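PDB 7A9X: RNA-binding protein RMD9, mitochondrial from Saccharomyces cerevisiae S288C, which binds an AU-rich dodecamer motif in the 3'-UTRs of mitochondrial mRNAs and takes part in their processing or stability. Local coordinates for residues G281-T286 with M312-I317; E285-F290 with E301-K306. All coordinates share one frame; numbering follows the deposited sequence.

Contact 1 (G281-T286 with M312-I317); sequences GYLIET and MPYKII. With nucleotides of chain B.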
loop_
_atom_site.group_PDB
_atom_site.type_symbol
_atom_site.label_atom_id
_atom_site.label_comp_id
_atom_site.label_asym_id
_atom_site.label_seq_id
_atom_site.Cartn_x
_atom_site.Cartn_y
_atom_site.Cartn_z
ATOM N N GLY A 281 6.419 21.557 0.513
ATOM C CA GLY A 281 6.233 20.167 0.124
ATOM C C GLY A 281 6.711 19.837 -1.276
ATOM O O GLY A 281 6.979 18.666 -1.571
ATOM N N TYR A 282 6.819 20.840 -2.149
ATOM C CA TYR A 282 7.339 20.604 -3.490
ATOM C C TYR A 282 8.778 20.102 -3.448
ATOM O O TYR A 282 9.181 19.297 -4.295
ATOM C CB TYR A 282 7.243 21.886 -4.317
ATOM C CG TYR A 282 5.843 22.446 -4.436
ATOM C CD1 TYR A 282 4.929 21.898 -5.326
ATOM C CD2 TYR A 282 5.438 23.530 -3.668
ATOM C CE1 TYR A 282 3.651 22.407 -5.446
ATOM C CE2 TYR A 282 4.161 24.050 -3.784
ATOM C CZ TYR A 282 3.273 23.482 -4.675
ATOM O OH TYR A 282 2.000 23.990 -4.796
ATOM N N LEU A 283 9.560 20.563 -2.469
ATOM C CA LEU A 283 10.927 20.082 -2.313
ATOM C C LEU A 283 10.969 18.650 -1.801
ATOM O O LEU A 283 11.944 17.935 -2.053
ATOM C CB LEU A 283 11.701 21.002 -1.369
ATOM C CG LEU A 283 11.948 22.417 -1.885
ATOM C CD1 LEU A 283 12.499 23.300 -0.783
ATOM C CD2 LEU A 283 12.901 22.377 -3.068
ATOM N N ILE A 284 9.930 18.216 -1.085
ATOM C CA ILE A 284 9.894 16.841 -0.596
ATOM C C ILE A 284 9.663 15.874 -1.750
ATOM O O ILE A 284 10.364 14.864 -1.883
ATOM C CB ILE A 284 8.816 16.676 0.487
ATOM C CG1 ILE A 284 9.016 17.679 1.620
ATOM C CG2 ILE A 284 8.838 15.263 1.047
ATOM C CD1 ILE A 284 7.974 17.538 2.701
ATOM N N GLU A 285 8.666 16.164 -2.593
ATOM C CA GLU A 285 8.362 15.287 -3.720
ATOM C C GLU A 285 9.561 15.145 -4.648
ATOM O O GLU A 285 9.923 14.032 -5.044
ATOM C CB GLU A 285 7.156 15.814 -4.500
ATOM C CG GLU A 285 5.826 15.689 -3.790
ATOM C CD GLU A 285 4.660 15.740 -4.756
ATOM O OE1 GLU A 285 4.208 14.663 -5.199
ATOM O OE2 GLU A 285 4.208 16.858 -5.084
ATOM N N THR A 286 10.193 16.266 -5.005
ATOM C CA THR A 286 11.329 16.202 -5.919
ATOM C C THR A 286 12.507 15.477 -5.284
ATOM O O THR A 286 13.108 14.597 -5.911
ATOM C CB THR A 286 11.733 17.608 -6.367
ATOM O OG1 THR A 286 11.877 18.453 -5.221
ATOM C CG2 THR A 286 10.679 18.186 -7.292
ATOM N N MET A 312 19.351 18.737 4.819
ATOM C CA MET A 312 18.586 19.706 4.053
ATOM C C MET A 312 17.979 20.765 4.964
ATOM O O MET A 312 17.683 20.493 6.131
ATOM C CB MET A 312 17.481 19.006 3.269
ATOM C CG MET A 312 18.010 17.929 2.348
ATOM S SD MET A 312 19.417 18.536 1.398
ATOM C CE MET A 312 18.710 18.595 -0.243
ATOM N N PRO A 313 17.798 21.990 4.458
ATOM C CA PRO A 313 17.174 23.043 5.272
ATOM C C PRO A 313 15.677 22.867 5.475
ATOM O O PRO A 313 15.077 23.653 6.216
ATOM C CB PRO A 313 17.474 24.321 4.473
ATOM C CG PRO A 313 17.626 23.853 3.068
ATOM C CD PRO A 313 18.273 22.501 3.160
ATOM N N TYR A 314 15.056 21.870 4.850
ATOM C CA TYR A 314 13.636 21.600 5.010
ATOM C C TYR A 314 13.439 20.223 5.627
ATOM O O TYR A 314 14.283 19.333 5.481
ATOM C CB TYR A 314 12.900 21.674 3.664
ATOM C CG TYR A 314 13.565 20.874 2.564
ATOM C CD1 TYR A 314 13.289 19.522 2.392
ATOM C CD2 TYR A 314 14.472 21.471 1.700
ATOM C CE1 TYR A 314 13.898 18.790 1.392
ATOM C CE2 TYR A 314 15.086 20.747 0.698
ATOM C CZ TYR A 314 14.796 19.410 0.548
ATOM O OH TYR A 314 15.408 18.692 -0.451
ATOM N N LYS A 315 12.315 20.057 6.319
ATOM C CA LYS A 315 11.941 18.748 6.831
ATOM C C LYS A 315 11.629 17.807 5.675
ATOM O O LYS A 315 11.178 18.227 4.606
ATOM C CB LYS A 315 10.724 18.850 7.748
ATOM C CG LYS A 315 10.870 19.841 8.882
ATOM C CD LYS A 315 9.506 20.344 9.307
ATOM C CE LYS A 315 8.641 19.225 9.861
ATOM N NZ LYS A 315 8.959 18.950 11.286
ATOM N N ILE A 316 11.877 16.521 5.894
ATOM C CA ILE A 316 11.582 15.520 4.879
ATOM C C ILE A 316 11.414 14.174 5.568
ATOM O O ILE A 316 12.186 13.813 6.461
ATOM C CB ILE A 316 12.677 15.485 3.786
ATOM C CG1 ILE A 316 12.350 14.419 2.739
ATOM C CG2 ILE A 316 14.052 15.268 4.405
ATOM C CD1 ILE A 316 12.995 14.673 1.395
ATOM N N ILE A 317 10.389 13.452 5.161
ATOM C CA ILE A 317 10.147 12.098 5.636
ATOM C C ILE A 317 10.935 11.134 4.765
ATOM O O ILE A 317 11.136 11.363 3.567
ATOM C CB ILE A 317 8.640 11.770 5.619
ATOM C CG1 ILE A 317 8.100 11.825 4.186
ATOM C CG2 ILE A 317 7.878 12.741 6.507
ATOM C CD1 ILE A 317 6.646 11.423 4.055
ATOM P P A B 4 -2.585 22.846 -1.080
ATOM O OP1 A B 4 -3.367 23.052 -2.325
ATOM O OP2 A B 4 -3.160 22.036 0.022
ATOM O "O5'" A B 4 -1.182 22.178 -1.438
ATOM C "C5'" A B 4 -0.313 22.748 -2.406
ATOM C "C4'" A B 4 1.134 22.468 -2.080
ATOM O "O4'" A B 4 1.546 23.268 -0.938
ATOM C "C3'" A B 4 1.463 21.040 -1.670
ATOM O "O3'" A B 4 1.611 20.164 -2.773
ATOM C "C2'" A B 4 2.737 21.217 -0.853
ATOM O "O2'" A B 4 3.860 21.396 -1.702
ATOM C "C1'" A B 4 2.450 22.536 -0.137
ATOM N N9 A B 4 1.822 22.301 1.174
ATOM C C8 A B 4 0.520 22.541 1.540
ATOM N N7 A B 4 0.254 22.209 2.780
ATOM C C5 A B 4 1.459 21.712 3.260
ATOM C C6 A B 4 1.841 21.195 4.511
ATOM N N6 A B 4 1.012 21.087 5.553
ATOM N N1 A B 4 3.120 20.788 4.661
ATOM C C2 A B 4 3.955 20.895 3.618
ATOM N N3 A B 4 3.715 21.365 2.394
ATOM C C4 A B 4 2.435 21.761 2.280
ATOM P P U B 5 1.027 18.667 -2.705
ATOM O OP1 U B 5 1.336 17.979 -3.983
ATOM O OP2 U B 5 -0.375 18.740 -2.228
ATOM O "O5'" U B 5 1.900 17.958 -1.581
ATOM C "C5'" U B 5 3.305 17.826 -1.728
ATOM C "C4'" U B 5 3.923 17.233 -0.490
ATOM O "O4'" U B 5 3.770 18.158 0.621
ATOM C "C3'" U B 5 3.275 15.954 0.010
ATOM O "O3'" U B 5 3.690 14.800 -0.695
ATOM C "C2'" U B 5 3.644 15.948 1.485
ATOM O "O2'" U B 5 4.985 15.527 1.669
ATOM C "C1'" U B 5 3.552 17.438 1.818
ATOM N N1 U B 5 2.217 17.786 2.352
ATOM C C2 U B 5 2.011 17.528 3.693
ATOM O O2 U B 5 2.878 17.059 4.412
ATOM N N3 U B 5 0.761 17.846 4.160
ATOM C C4 U B 5 -0.284 18.379 3.433
ATOM O O4 U B 5 -1.352 18.611 3.999
ATOM C C5 U B 5 0.004 18.613 2.049
ATOM C C6 U B 5 1.215 18.312 1.566
ATOM P P A B 3 0.336 27.069 -4.113
ATOM O OP1 A B 3 1.508 26.197 -3.841
ATOM O OP2 A B 3 -0.326 27.024 -5.442
ATOM O "O5'" A B 3 -0.768 26.748 -3.013
ATOM C "C5'" A B 3 -0.441 26.728 -1.633
ATOM C "C4'" A B 3 -1.682 26.645 -0.786
ATOM O "O4'" A B 3 -2.499 27.822 -1.006
ATOM C "C3'" A B 3 -2.612 25.481 -1.093
ATOM O "O3'" A B 3 -2.195 24.278 -0.465
ATOM C "C2'" A B 3 -3.964 25.992 -0.608
ATOM O "O2'" A B 3 -4.077 25.859 0.802
ATOM C "C1'" A B 3 -3.867 27.482 -0.947
ATOM N N9 A B 3 -4.485 27.805 -2.246
ATOM C C8 A B 3 -3.888 27.818 -3.483
ATOM N N7 A B 3 -4.699 28.149 -4.458
ATOM C C5 A B 3 -5.911 28.370 -3.820
ATOM C C6 A B 3 -7.178 28.751 -4.299
ATOM N N6 A B 3 -7.444 28.985 -5.585
ATOM N N1 A B 3 -8.177 28.884 -3.398
ATOM C C2 A B 3 -7.913 28.649 -2.107
ATOM N N3 A B 3 -6.766 28.287 -1.536
ATOM C C4 A B 3 -5.795 28.162 -2.457
#
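Tyr314 meets Leu283 by presenting a ring face to it: Leu283 CB stands 3.9 Å from the centroid of the Tyr314 ring and only 9° off its normal, a CH-pi contact. Met312 CB, earlier in the loop 312-317, lies over the opposite face of the ring, so the aromatic group is held between its own loop and the helix. Tyr314 CG sits between its backbone N and carbonyl carbon (chi1 49°), and in this setting the ring lies between those two CB atoms; Leu283 CD1 adds a second touch, 3.7 Å from Tyr314 CD2. The hydroxyl passes beyond these atoms to a hydrogen bond with His287 ND1. Lys315 contributes its backbone, its carbonyl O lying 3.7 Å from Ile284 CG1, while its amine leads away. At Ile316, CG1 runs anti to the backbone N (chi1 180°), and its side chain and that of Ile284 slide past each other in opposite directions, with CG1 4.0 Å from Ile284 CG2. The CH-pi contact and two apolar pairs thus carry the interface, Lys315 O being the polar atom that Ile284 meets.

Residues 281-285 approach the RNA. Gly281 CA lies 3.2 Å from U5 O4' of chain B, a close backbone approach, and A4 O2' of that chain lies over the centre of one face of the Tyr282 ring, 3.2 Å above its plane. The Tyr282 hydroxyl donates to A3 OP1 of chain B, although the refined bond is so short that its length is doubtful. Ile284 CD1 reaches 3.7 Å from U5 O2' of chain B, so one side chain touches both loop and RNA.

Within the array, 281-286 lies on helix 281-292, probably in the fourth PPR repeat. Helices 245-257 and 261-270 pack on it through Thr286 and Leu283, Phe268 also touching Tyr314, and the loop 312-317 leads on to helix 320-334.

Contact 2 (E285-F290 with E301-K306); sequences ETHLSF and ESFFDK. With nucleotides of chain B.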
loop_
_atom_site.group_PDB
_atom_site.type_symbol
_atom_site.label_atom_id
_atom_site.label_comp_id
_atom_site.label_asym_id
_atom_site.label_seq_id
_atom_site.Cartn_x
_atom_site.Cartn_y
_atom_site.Cartn_z
ATOM N N GLU A 285 8.666 16.164 -2.593
ATOM C CA GLU A 285 8.362 15.287 -3.720
ATOM C C GLU A 285 9.561 15.145 -4.648
ATOM O O GLU A 285 9.923 14.032 -5.044
ATOM C CB GLU A 285 7.156 15.814 -4.500
ATOM C CG GLU A 285 5.826 15.689 -3.790
ATOM C CD GLU A 285 4.660 15.740 -4.756
ATOM O OE1 GLU A 285 4.208 14.663 -5.199
ATOM O OE2 GLU A 285 4.208 16.858 -5.084
ATOM N N THR A 286 10.193 16.266 -5.005
ATOM C CA THR A 286 11.329 16.202 -5.919
ATOM C C THR A 286 12.507 15.477 -5.284
ATOM O O THR A 286 13.108 14.597 -5.911
ATOM C CB THR A 286 11.733 17.608 -6.367
ATOM O OG1 THR A 286 11.877 18.453 -5.221
ATOM C CG2 THR A 286 10.679 18.186 -7.292
ATOM N N HIS A 287 12.842 15.821 -4.036
ATOM C CA HIS A 287 13.935 15.143 -3.343
ATOM C C HIS A 287 13.714 13.635 -3.321
ATOM O O HIS A 287 14.605 12.861 -3.688
ATOM C CB HIS A 287 14.075 15.693 -1.923
ATOM C CG HIS A 287 15.310 15.236 -1.209
ATOM N ND1 HIS A 287 16.184 16.114 -0.604
ATOM C CD2 HIS A 287 15.810 13.997 -0.987
ATOM C CE1 HIS A 287 17.173 15.436 -0.050
ATOM N NE2 HIS A 287 16.971 14.150 -0.269
ATOM N N LEU A 288 12.520 13.200 -2.907
ATOM C CA LEU A 288 12.219 11.772 -2.902
ATOM C C LEU A 288 12.258 11.186 -4.308
ATOM O O LEU A 288 12.603 10.011 -4.478
ATOM C CB LEU A 288 10.853 11.519 -2.262
ATOM C CG LEU A 288 10.734 11.824 -0.768
ATOM C CD1 LEU A 288 9.311 11.583 -0.288
ATOM C CD2 LEU A 288 11.721 10.989 0.033
ATOM N N SER A 289 11.914 11.981 -5.324
ATOM C CA SER A 289 11.996 11.495 -6.697
ATOM C C SER A 289 13.437 11.176 -7.088
ATOM O O SER A 289 13.689 10.195 -7.799
ATOM C CB SER A 289 11.386 12.519 -7.654
ATOM O OG SER A 289 11.349 12.016 -8.978
ATOM N N PHE A 290 14.399 11.984 -6.625
ATOM C CA PHE A 290 15.801 11.678 -6.898
ATOM C C PHE A 290 16.218 10.356 -6.271
ATOM O O PHE A 290 17.107 9.672 -6.793
ATOM C CB PHE A 290 16.710 12.799 -6.388
ATOM C CG PHE A 290 16.787 13.989 -7.299
ATOM C CD1 PHE A 290 17.541 13.943 -8.463
ATOM C CD2 PHE A 290 16.123 15.163 -6.981
ATOM C CE1 PHE A 290 17.620 15.043 -9.301
ATOM C CE2 PHE A 290 16.197 16.266 -7.816
ATOM C CZ PHE A 290 16.947 16.206 -8.976
ATOM N N GLU A 301 21.663 7.699 -4.062
ATOM C CA GLU A 301 22.179 7.476 -2.716
ATOM C C GLU A 301 22.631 8.775 -2.061
ATOM O O GLU A 301 22.515 8.919 -0.838
ATOM C CB GLU A 301 23.327 6.465 -2.741
ATOM C CG GLU A 301 23.956 6.219 -1.378
ATOM C CD GLU A 301 24.552 4.835 -1.250
ATOM O OE1 GLU A 301 24.331 4.002 -2.153
ATOM O OE2 GLU A 301 25.243 4.581 -0.243
ATOM N N SER A 302 23.146 9.727 -2.843
ATOM C CA SER A 302 23.538 11.009 -2.267
ATOM C C SER A 302 22.333 11.718 -1.661
ATOM O O SER A 302 22.392 12.209 -0.528
ATOM C CB SER A 302 24.218 11.880 -3.324
ATOM O OG SER A 302 23.384 12.065 -4.451
ATOM N N PHE A 303 21.219 11.759 -2.397
ATOM C CA PHE A 303 19.999 12.341 -1.851
ATOM C C PHE A 303 19.461 11.525 -0.683
ATOM O O PHE A 303 18.855 12.088 0.237
ATOM C CB PHE A 303 18.942 12.469 -2.946
ATOM C CG PHE A 303 19.042 13.744 -3.731
ATOM C CD1 PHE A 303 19.942 13.862 -4.779
ATOM C CD2 PHE A 303 18.240 14.828 -3.415
ATOM C CE1 PHE A 303 20.038 15.037 -5.499
ATOM C CE2 PHE A 303 18.331 16.007 -4.129
ATOM C CZ PHE A 303 19.230 16.112 -5.174
ATOM N N PHE A 304 19.672 10.207 -0.701
ATOM C CA PHE A 304 19.268 9.378 0.430
ATOM C C PHE A 304 20.080 9.717 1.674
ATOM O O PHE A 304 19.536 9.763 2.784
ATOM C CB PHE A 304 19.415 7.898 0.071
ATOM C CG PHE A 304 19.181 6.964 1.226
ATOM C CD1 PHE A 304 17.896 6.579 1.574
ATOM C CD2 PHE A 304 20.249 6.459 1.955
ATOM C CE1 PHE A 304 17.679 5.716 2.632
ATOM C CE2 PHE A 304 20.039 5.597 3.014
ATOM C CZ PHE A 304 18.751 5.224 3.353
ATOM N N ASP A 305 21.383 9.958 1.507
ATOM C CA ASP A 305 22.214 10.348 2.640
ATOM C C ASP A 305 21.846 11.733 3.153
ATOM O O ASP A 305 21.991 12.009 4.349
ATOM C CB ASP A 305 23.693 10.305 2.253
ATOM C CG ASP A 305 24.151 8.917 1.844
ATOM O OD1 ASP A 305 23.615 7.926 2.384
ATOM O OD2 ASP A 305 25.050 8.817 0.982
ATOM N N LYS A 306 21.372 12.615 2.268
ATOM C CA LYS A 306 20.956 13.945 2.693
ATOM C C LYS A 306 19.790 13.895 3.672
ATOM O O LYS A 306 19.653 14.799 4.503
ATOM C CB LYS A 306 20.598 14.796 1.472
ATOM C CG LYS A 306 21.798 15.134 0.602
ATOM C CD LYS A 306 21.429 16.026 -0.571
ATOM C CE LYS A 306 22.676 16.463 -1.328
ATOM N NZ LYS A 306 22.363 17.396 -2.444
ATOM P P U B 5 1.027 18.667 -2.705
ATOM O OP1 U B 5 1.336 17.979 -3.983
ATOM O OP2 U B 5 -0.375 18.740 -2.228
ATOM O "O5'" U B 5 1.900 17.958 -1.581
ATOM C "C5'" U B 5 3.305 17.826 -1.728
ATOM C "C4'" U B 5 3.923 17.233 -0.490
ATOM O "O4'" U B 5 3.770 18.158 0.621
ATOM C "C3'" U B 5 3.275 15.954 0.010
ATOM O "O3'" U B 5 3.690 14.800 -0.695
ATOM C "C2'" U B 5 3.644 15.948 1.485
ATOM O "O2'" U B 5 4.985 15.527 1.669
ATOM C "C1'" U B 5 3.552 17.438 1.818
ATOM N N1 U B 5 2.217 17.786 2.352
ATOM C C2 U B 5 2.011 17.528 3.693
ATOM O O2 U B 5 2.878 17.059 4.412
ATOM N N3 U B 5 0.761 17.846 4.160
ATOM C C4 U B 5 -0.284 18.379 3.433
ATOM O O4 U B 5 -1.352 18.611 3.999
ATOM C C5 U B 5 0.004 18.613 2.049
ATOM C C6 U B 5 1.215 18.312 1.566
#
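An aromatic cluster of His287, Phe290 and Phe303 joins the two helices of what is probably the fourth PPR hairpin, the helix-turn-helix unit of pentatricopeptide repeats, with the axes of 285-290 and 301-306 approaching to 8.9 Å. Phe303 is the common partner. Phe290 stacks on it in an offset manner, centroids 4.3 Å apart and planes nearly parallel, and Phe290 CB also rests over the Phe303 face, 3.8 Å from its centroid. Toward His287 the same ring turns its edge: Phe303 CD2 stands 3.4 Å above the middle of the imidazole plane, an edge-to-face pair. His287 CG is anti to its backbone N (chi1 -170°), which carries the imidazole across to helix 297-308, where NE2 donates to Phe303 O at 2.8 Å with an N-H...O angle of 167°, though tilted 34° from the carbonyl plane. That oxygen lies near the ring plane, as does Lys306 CB, 3.8 Å from His287 CE1.

Since NE2 is the donor here and ND1 is engaged by the Tyr314 hydroxyl, both imidazole nitrogens have partners. The two bonds fix the rotation of the ring, and they are consistent with a neutral histidine protonated on NE2, although the crystal structure does not reveal its protons.

In the fold
Following the chain from the N terminus, helix 281-292 supplies the first side of both contacts, 281-286 for contact 1 and 285-290 for contact 2, the two ranges overlapping at Glu285 and Thr286. The chain then turns into helix 297-308, and contact 2 closes the shorter loop, that of the helical hairpin. Contact 1 closes later, when the loop 312-317 returns to residues 281-286, and its wider span encloses the hairpin without crossing it. The centres lie about 9 Å apart. They also touch directly: Met312 CE packs 3.5 Å from His287 CE1, and Ile316 CD1 3.5 Å from His287 CG, tying hairpin, exit loop and the RNA-contacting residues 281-286 together.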